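Local coordinates for flavoprotein (Thermotoga maritima, PDB 5V8S) that probably transfers electrons as an FMN-binding oxidoreductase of the flavo-diiron family, joining a metallo-beta-lactamase-like domain that holds a diiron centre to a flavodoxin-like domain, at residues 59-64 / 149-154; 120-125 / 165-169. The protein carries 1 engineered substitution. All coordinates share one frame. Numbering follows the deposited sequence.

Contact 1: 59-64 / 149-154; sequences LNGANV and IGGKKF
Leu59 lays its side chain (chi1 m, chi2 t) across the turn between strands 146-149 and 152-158: CB sits 3.5 Å from Gly150 O, CD1 3.6 Å from Ile149 O, and CD2 3.8 Å from Lys152 CG. The same CD1 meets the edge of the Phe154 ring, 3.9 Å from CE1. Both segments are hairpin bends. In 59-64 the chain reverses through Asn60 and Gly61 (phi/psi 96/2) and is tied by Leu59 N to Ala62 O at 2.9 Å; in 149-154 a type I' turn runs from Ile149 to Lys152, with Gly150 at 56/33 and Gly151 at 82/3, closed by Lys152 N to Ile149 O at 3.0 Å and Ile149 N to Lys152 O at 2.9 Å. Each hairpin belongs to a different sheet, so the contact brings together the turn ends of two hairpins, one from each sheet of the metallo-beta-lactamase sandwich, and no direct hydrogen bond crosses it. The closest CA pair is Ala62 and Gly150, 4.9 Å apart. A CB on Gly150 would clash with Leu59 CB; without one, Gly150 CA comes within 3.3 Å of Asn60 O in a CA-H...O contact. One water donates to Gly150 O at 2.6 Å and accepts a weak bond from Asn60 N at 3.4 Å. Deeper in, Ile149 CG2 packs against Ala62 CB at 3.7 Å and Val64 CG2 at 3.8 Å, while Val64 CG2 (chi1 t) lies 4.2 Å from Phe154 CZ. Ile94, on strand 92-94, touches both Val64 and Phe154.

Contact 2: 120-125 / 165-169; sequences IASNFG and PDTMV
Polar bonds gather on Ser122, the N-cap of helix 123-133. With chi1 p, its OG accepts from Gly125 N at 3.0 Å and donates to Asp166 O at 2.8 Å; a water accepting from Ser122 N at 3.0 Å donates to Asp166 O at 3.1 Å. The closest CA pair is Phe124 and Asp166, 4.7 Å apart, and Gly125 N lies 3.4 Å from Asp166 CB. Segment 120-125 passes from strand to helix opposite the 165-167 loop leading into strand 168-172, beside the metal site of the metallo-beta-lactamase fold. Asp166 (chi1 p) bonds through OD1 to His97 ND1, a residue of the diiron pocket, and through OD2 to Thr98. In a CH-pi contact, Pro165 CG stands 3.7 Å from the Phe124 ring centroid, almost on the ring normal, and Pro165 also packs on Trp363 of the second subunit. Among apolar contacts, extended Met168 (chi1 p, chi2 and chi3 t) brings CE to 4.0 Å from Ala121 CA and 4.3 Å from Ile120 CG2.

How the contacts relate
Contacts 1 and 2 lie with their centres 20 Å apart, both bridging the two mixed sheets of the metallo-beta-lactamase-like domain. Their segments alternate along the chain: 59-64, 120-125, 149-154, 165-169. Strands 62-66 and 118-121 belong to one sheet, on either side of strand 92-94, while 152-158 and 168-172 are antiparallel neighbours in the other. The contacts meet directly where Ile149 CD1 packs 4.0 Å from Ile120 CD1, so the two touch through one isoleucine pair between the sheets. Contact 1 joins hairpin ends at the periphery; contact 2 lies near the diiron centre, with the side chain of Asp166 about 7 Å from it, and reaches the second subunit.

Contact 1: 59-64 / 149-154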
ATOM      1  N   LEU A  59      40.604 -19.543  15.576  1.00 26.87           N
ATOM      2  CA  LEU A  59      41.336 -20.765  15.258  1.00 28.27           C
ATOM      3  C   LEU A  59      42.822 -20.568  15.535  1.00 30.74           C
ATOM      4  O   LEU A  59      43.282 -19.481  15.889  1.00 30.48           O
ATOM      5  CB  LEU A  59      41.103 -21.138  13.786  1.00 28.91           C
ATOM      6  CG  LEU A  59      39.623 -21.299  13.408  1.00 28.02           C
ATOM      7  CD1 LEU A  59      39.410 -21.273  11.902  1.00 29.33           C
ATOM      8  CD2 LEU A  59      39.081 -22.611  14.000  1.00 28.88           C
ATOM      9  N   ASN A  60      43.573 -21.652  15.378  1.00 33.45           N
ATOM     10  CA  ASN A  60      45.025 -21.613  15.509  1.00 36.15           C
ATOM     11  C   ASN A  60      45.570 -21.012  14.223  1.00 35.79           C
ATOM     12  O   ASN A  60      45.582 -21.661  13.177  1.00 37.15           O
ATOM     13  CB  ASN A  60      45.567 -23.018  15.748  1.00 38.81           C
ATOM     14  CG  ASN A  60      47.075 -23.067  15.780  1.00 42.11           C
ATOM     15  OD1 ASN A  60      47.759 -22.045  15.858  1.00 42.99           O
ATOM     16  ND2 ASN A  60      47.606 -24.274  15.735  1.00 43.96           N
ATOM     17  N   GLY A  61      45.988 -19.753  14.292  1.00 34.19           N
ATOM     18  CA  GLY A  61      46.571 -19.075  13.159  1.00 33.23           C
ATOM     19  C   GLY A  61      45.603 -18.226  12.356  1.00 31.98           C
ATOM     20  O   GLY A  61      46.017 -17.629  11.357  1.00 34.46           O
ATOM     21  N   ALA A  62      44.340 -18.134  12.759  1.00 30.00           N
ATOM     22  CA  ALA A  62      43.379 -17.374  11.982  1.00 27.73           C
ATOM     23  C   ALA A  62      42.253 -16.930  12.895  1.00 27.24           C
ATOM     24  O   ALA A  62      41.924 -17.601  13.872  1.00 28.60           O
ATOM     25  CB  ALA A  62      42.798 -18.213  10.837  1.00 28.05           C
ATOM     26  N   ASN A  63      41.667 -15.783  12.567  1.00 25.59           N
ATOM     27  CA  ASN A  63      40.427 -15.332  13.182  1.00 24.49           C
ATOM     28  C   ASN A  63      39.504 -14.938  12.044  1.00 23.30           C
ATOM     29  O   ASN A  63      39.827 -14.029  11.264  1.00 24.74           O
ATOM     30  CB  ASN A  63      40.631 -14.149  14.139  1.00 24.84           C
ATOM     31  CG  ASN A  63      41.361 -14.531  15.411  1.00 26.69           C
ATOM     32  OD1 ASN A  63      40.944 -15.429  16.146  1.00 26.65           O
ATOM     33  ND2 ASN A  63      42.465 -13.841  15.675  1.00 28.91           N
ATOM     34  N   VAL A  64      38.374 -15.628  11.940  1.00 22.43           N
ATOM     35  CA  VAL A  64      37.495 -15.551  10.771  1.00 21.64           C
ATOM     36  C   VAL A  64      36.182 -14.896  11.188  1.00 20.86           C
ATOM     37  O   VAL A  64      35.408 -15.470  11.962  1.00 20.86           O
ATOM     38  CB  VAL A  64      37.239 -16.937  10.168  1.00 21.46           C
ATOM     39  CG1 VAL A  64      36.404 -16.828   8.887  1.00 21.57           C
ATOM     40  CG2 VAL A  64      38.558 -17.676   9.923  1.00 22.83           C
ATOM     41  N   ILE A 149      41.757 -23.165   6.524  1.00 26.12           N
ATOM     42  CA  ILE A 149      42.004 -21.922   7.239  1.00 24.72           C
ATOM     43  C   ILE A 149      42.092 -22.272   8.714  1.00 25.67           C
ATOM     44  O   ILE A 149      41.196 -22.934   9.245  1.00 25.82           O
ATOM     45  CB  ILE A 149      40.875 -20.890   6.999  1.00 24.10           C
ATOM     46  CG1 ILE A 149      40.773 -20.515   5.510  1.00 25.28           C
ATOM     47  CG2 ILE A 149      41.116 -19.638   7.840  1.00 24.35           C
ATOM     48  CD1 ILE A 149      39.472 -19.774   5.147  1.00 26.51           C
ATOM     49  N   GLY A 150      43.170 -21.851   9.372  1.00 26.92           N
ATOM     50  CA  GLY A 150      43.307 -22.115  10.800  1.00 28.88           C
ATOM     51  C   GLY A 150      43.211 -23.576  11.178  1.00 28.95           C
ATOM     52  O   GLY A 150      42.729 -23.898  12.276  1.00 30.83           O
ATOM     53  N   GLY A 151      43.674 -24.476  10.302  1.00 28.82           N
ATOM     54  CA  GLY A 151      43.639 -25.898  10.568  1.00 29.97           C
ATOM     55  C   GLY A 151      42.321 -26.591  10.296  1.00 30.07           C
ATOM     56  O   GLY A 151      42.207 -27.796  10.581  1.00 31.91           O
ATOM     57  N   LYS A 152      41.316 -25.877   9.780  1.00 28.44           N
ATOM     58  CA  LYS A 152      40.010 -26.446   9.501  1.00 28.24           C
ATOM     59  C   LYS A 152      39.660 -26.295   8.028  1.00 27.71           C
ATOM     60  O   LYS A 152      40.123 -25.373   7.348  1.00 28.37           O
ATOM     61  CB  LYS A 152      38.926 -25.753  10.340  1.00 29.07           C
ATOM     62  CG  LYS A 152      39.221 -25.788  11.846  1.00 30.88           C
ATOM     63  CD  LYS A 152      39.121 -27.190  12.403  1.00 33.36           C
ATOM     64  CE  LYS A 152      39.249 -27.181  13.913  1.00 36.36           C
ATOM     65  NZ  LYS A 152      39.070 -28.536  14.475  1.00 38.63           N
ATOM     66  N   LYS A 153      38.807 -27.193   7.552  1.00 28.20           N
ATOM     67  CA  LYS A 153      38.312 -27.168   6.185  1.00 28.35           C
ATOM     68  C   LYS A 153      37.013 -26.364   6.134  1.00 26.48           C
ATOM     69  O   LYS A 153      36.015 -26.748   6.754  1.00 27.12           O
ATOM     70  CB  LYS A 153      38.055 -28.603   5.753  1.00 31.36           C
ATOM     71  CG  LYS A 153      37.524 -28.792   4.354  1.00 37.25           C
ATOM     72  CD  LYS A 153      37.235 -30.279   4.088  1.00 42.39           C
ATOM     73  CE  LYS A 153      38.483 -31.164   4.229  1.00 44.73           C
ATOM     74  NZ  LYS A 153      39.619 -30.774   3.337  1.00 46.74           N
ATOM     75  N   PHE A 154      37.025 -25.241   5.415  1.00 24.55           N
ATOM     76  CA  PHE A 154      35.814 -24.476   5.122  1.00 23.93           C
ATOM     77  C   PHE A 154      35.347 -24.830   3.716  1.00 24.42           C
ATOM     78  O   PHE A 154      36.128 -24.754   2.773  1.00 26.32           O
ATOM     79  CB  PHE A 154      36.126 -22.981   5.159  1.00 22.45           C
ATOM     80  CG  PHE A 154      36.292 -22.412   6.549  1.00 21.62           C
ATOM     81  CD1 PHE A 154      37.434 -22.653   7.284  1.00 21.39           C
ATOM     82  CD2 PHE A 154      35.291 -21.625   7.119  1.00 22.03           C
ATOM     83  CE1 PHE A 154      37.593 -22.130   8.552  1.00 21.99           C
ATOM     84  CE2 PHE A 154      35.448 -21.090   8.381  1.00 22.27           C
ATOM     85  CZ  PHE A 154      36.611 -21.354   9.104  1.00 22.81           C
TER
HETATM   86  O   HOH W   1      42.299 -24.756  14.733  1.00 35.80           O

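Contact 2: 120-125 / 165-169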
ATOM      1  N   ILE A 120      36.400 -13.327   1.482  1.00 20.36           N
ATOM      2  CA  ILE A 120      35.917 -14.439   0.664  1.00 20.60           C
ATOM      3  C   ILE A 120      34.459 -14.197   0.296  1.00 19.96           C
ATOM      4  O   ILE A 120      33.625 -13.925   1.173  1.00 20.21           O
ATOM      5  CB  ILE A 120      36.078 -15.781   1.399  1.00 20.65           C
ATOM      6  CG1 ILE A 120      37.558 -16.069   1.617  1.00 21.68           C
ATOM      7  CG2 ILE A 120      35.404 -16.911   0.616  1.00 21.87           C
ATOM      8  CD1 ILE A 120      37.800 -17.185   2.585  1.00 21.47           C
ATOM      9  N   ALA A 121      34.140 -14.345  -0.991  1.00 19.07           N
ATOM     10  CA  ALA A 121      32.770 -14.178  -1.459  1.00 18.94           C
ATOM     11  C   ALA A 121      32.581 -14.997  -2.728  1.00 19.89           C
ATOM     12  O   ALA A 121      33.538 -15.500  -3.313  1.00 21.33           O
ATOM     13  CB  ALA A 121      32.458 -12.702  -1.721  1.00 20.72           C
ATOM     14  N   SER A 122      31.339 -15.105  -3.170  1.00 20.55           N
ATOM     15  CA  SER A 122      31.066 -15.698  -4.470  1.00 20.72           C
ATOM     16  C   SER A 122      31.470 -14.737  -5.593  1.00 22.11           C
ATOM     17  O   SER A 122      31.833 -13.579  -5.365  1.00 21.97           O
ATOM     18  CB  SER A 122      29.579 -16.005  -4.596  1.00 20.89           C
ATOM     19  OG  SER A 122      28.835 -14.801  -4.703  1.00 22.01           O
ATOM     20  N   ASN A 123      31.404 -15.229  -6.831  1.00 23.58           N
ATOM     21  CA  ASN A 123      31.746 -14.386  -7.972  1.00 25.86           C
ATOM     22  C   ASN A 123      30.867 -13.137  -8.028  1.00 24.54           C
ATOM     23  O   ASN A 123      31.357 -12.010  -8.178  1.00 25.16           O
ATOM     24  CB  ASN A 123      31.616 -15.188  -9.264  1.00 30.61           C
ATOM     25  CG  ASN A 123      32.174 -14.453 -10.446  1.00 37.31           C
ATOM     26  OD1 ASN A 123      33.386 -14.317 -10.594  1.00 40.66           O
ATOM     27  ND2 ASN A 123      31.292 -13.945 -11.285  1.00 39.71           N
ATOM     28  N   PHE A 124      29.559 -13.314  -7.918  1.00 23.97           N
ATOM     29  CA  PHE A 124      28.693 -12.141  -7.919  1.00 23.69           C
ATOM     30  C   PHE A 124      28.896 -11.312  -6.660  1.00 22.61           C
ATOM     31  O   PHE A 124      28.783 -10.086  -6.694  1.00 23.01           O
ATOM     32  CB  PHE A 124      27.234 -12.564  -8.025  1.00 27.08           C
ATOM     33  CG  PHE A 124      26.496 -11.888  -9.112  1.00 33.28           C
ATOM     34  CD1 PHE A 124      26.084 -10.579  -8.966  1.00 35.61           C
ATOM     35  CD2 PHE A 124      26.196 -12.558 -10.275  1.00 36.45           C
ATOM     36  CE1 PHE A 124      25.377  -9.939  -9.981  1.00 37.37           C
ATOM     37  CE2 PHE A 124      25.496 -11.932 -11.292  1.00 38.23           C
ATOM     38  CZ  PHE A 124      25.086 -10.620 -11.141  1.00 37.85           C
ATOM     39  N   GLY A 125      29.196 -11.962  -5.539  1.00 21.88           N
ATOM     40  CA  GLY A 125      29.477 -11.225  -4.323  1.00 21.44           C
ATOM     41  C   GLY A 125      30.639 -10.260  -4.487  1.00 21.00           C
ATOM     42  O   GLY A 125      30.589  -9.125  -4.005  1.00 21.54           O
ATOM     43  N   PRO A 165      21.789 -13.344  -6.609  1.00 20.62           N
ATOM     44  CA  PRO A 165      22.722 -14.233  -7.320  1.00 21.93           C
ATOM     45  C   PRO A 165      24.031 -14.457  -6.589  1.00 21.54           C
ATOM     46  O   PRO A 165      24.797 -15.351  -6.988  1.00 22.96           O
ATOM     47  CB  PRO A 165      22.955 -13.512  -8.654  1.00 23.22           C
ATOM     48  CG  PRO A 165      22.590 -12.084  -8.390  1.00 22.57           C
ATOM     49  CD  PRO A 165      21.478 -12.134  -7.398  1.00 21.15           C
ATOM     50  N   ASP A 166      24.312 -13.687  -5.540  1.00 20.91           N
ATOM     51  CA  ASP A 166      25.576 -13.822  -4.826  1.00 20.25           C
ATOM     52  C   ASP A 166      25.531 -14.819  -3.677  1.00 20.01           C
ATOM     53  O   ASP A 166      26.571 -15.074  -3.070  1.00 19.50           O
ATOM     54  CB  ASP A 166      26.044 -12.464  -4.277  1.00 20.47           C
ATOM     55  CG  ASP A 166      25.164 -11.924  -3.148  1.00 20.96           C
ATOM     56  OD1 ASP A 166      24.051 -12.451  -2.925  1.00 21.70           O
ATOM     57  OD2 ASP A 166      25.607 -10.961  -2.479  1.00 21.74           O
ATOM     58  N   THR A 167      24.375 -15.393  -3.366  1.00 19.57           N
ATOM     59  CA  THR A 167      24.224 -16.089  -2.097  1.00 19.50           C
ATOM     60  C   THR A 167      24.955 -17.424  -2.088  1.00 20.33           C
ATOM     61  O   THR A 167      24.892 -18.200  -3.045  1.00 21.28           O
ATOM     62  CB  THR A 167      22.741 -16.249  -1.743  1.00 21.25           C
ATOM     63  OG1 THR A 167      22.030 -16.923  -2.784  1.00 27.10           O
ATOM     64  CG2 THR A 167      22.127 -14.938  -1.614  1.00 18.98           C
ATOM     65  N   MET A 168      25.667 -17.668  -0.994  1.00 19.53           N
ATOM     66  CA  MET A 168      26.323 -18.935  -0.737  1.00 19.06           C
ATOM     67  C   MET A 168      26.192 -19.238   0.749  1.00 19.90           C
ATOM     68  O   MET A 168      25.786 -18.393   1.549  1.00 19.55           O
ATOM     69  CB  MET A 168      27.806 -18.875  -1.136  1.00 20.11           C
ATOM     70  CG  MET A 168      28.636 -17.944  -0.298  1.00 21.49           C
ATOM     71  SD  MET A 168      30.393 -18.109  -0.720  1.00 22.16           S
ATOM     72  CE  MET A 168      31.118 -17.149   0.593  1.00 21.70           C
ATOM     73  N   VAL A 169      26.544 -20.463   1.119  1.00 21.14           N
ATOM     74  CA  VAL A 169      26.596 -20.850   2.519  1.00 21.14           C
ATOM     75  C   VAL A 169      27.976 -21.436   2.781  1.00 20.78           C
ATOM     76  O   VAL A 169      28.621 -21.964   1.872  1.00 22.54           O
ATOM     77  CB  VAL A 169      25.462 -21.833   2.896  1.00 21.85           C
ATOM     78  CG1 VAL A 169      24.088 -21.201   2.680  1.00 22.38           C
ATOM     79  CG2 VAL A 169      25.569 -23.096   2.085  1.00 23.57           C
TER
HETATM   80  O   HOH W   2      29.049 -13.923  -1.585  1.00 20.87           O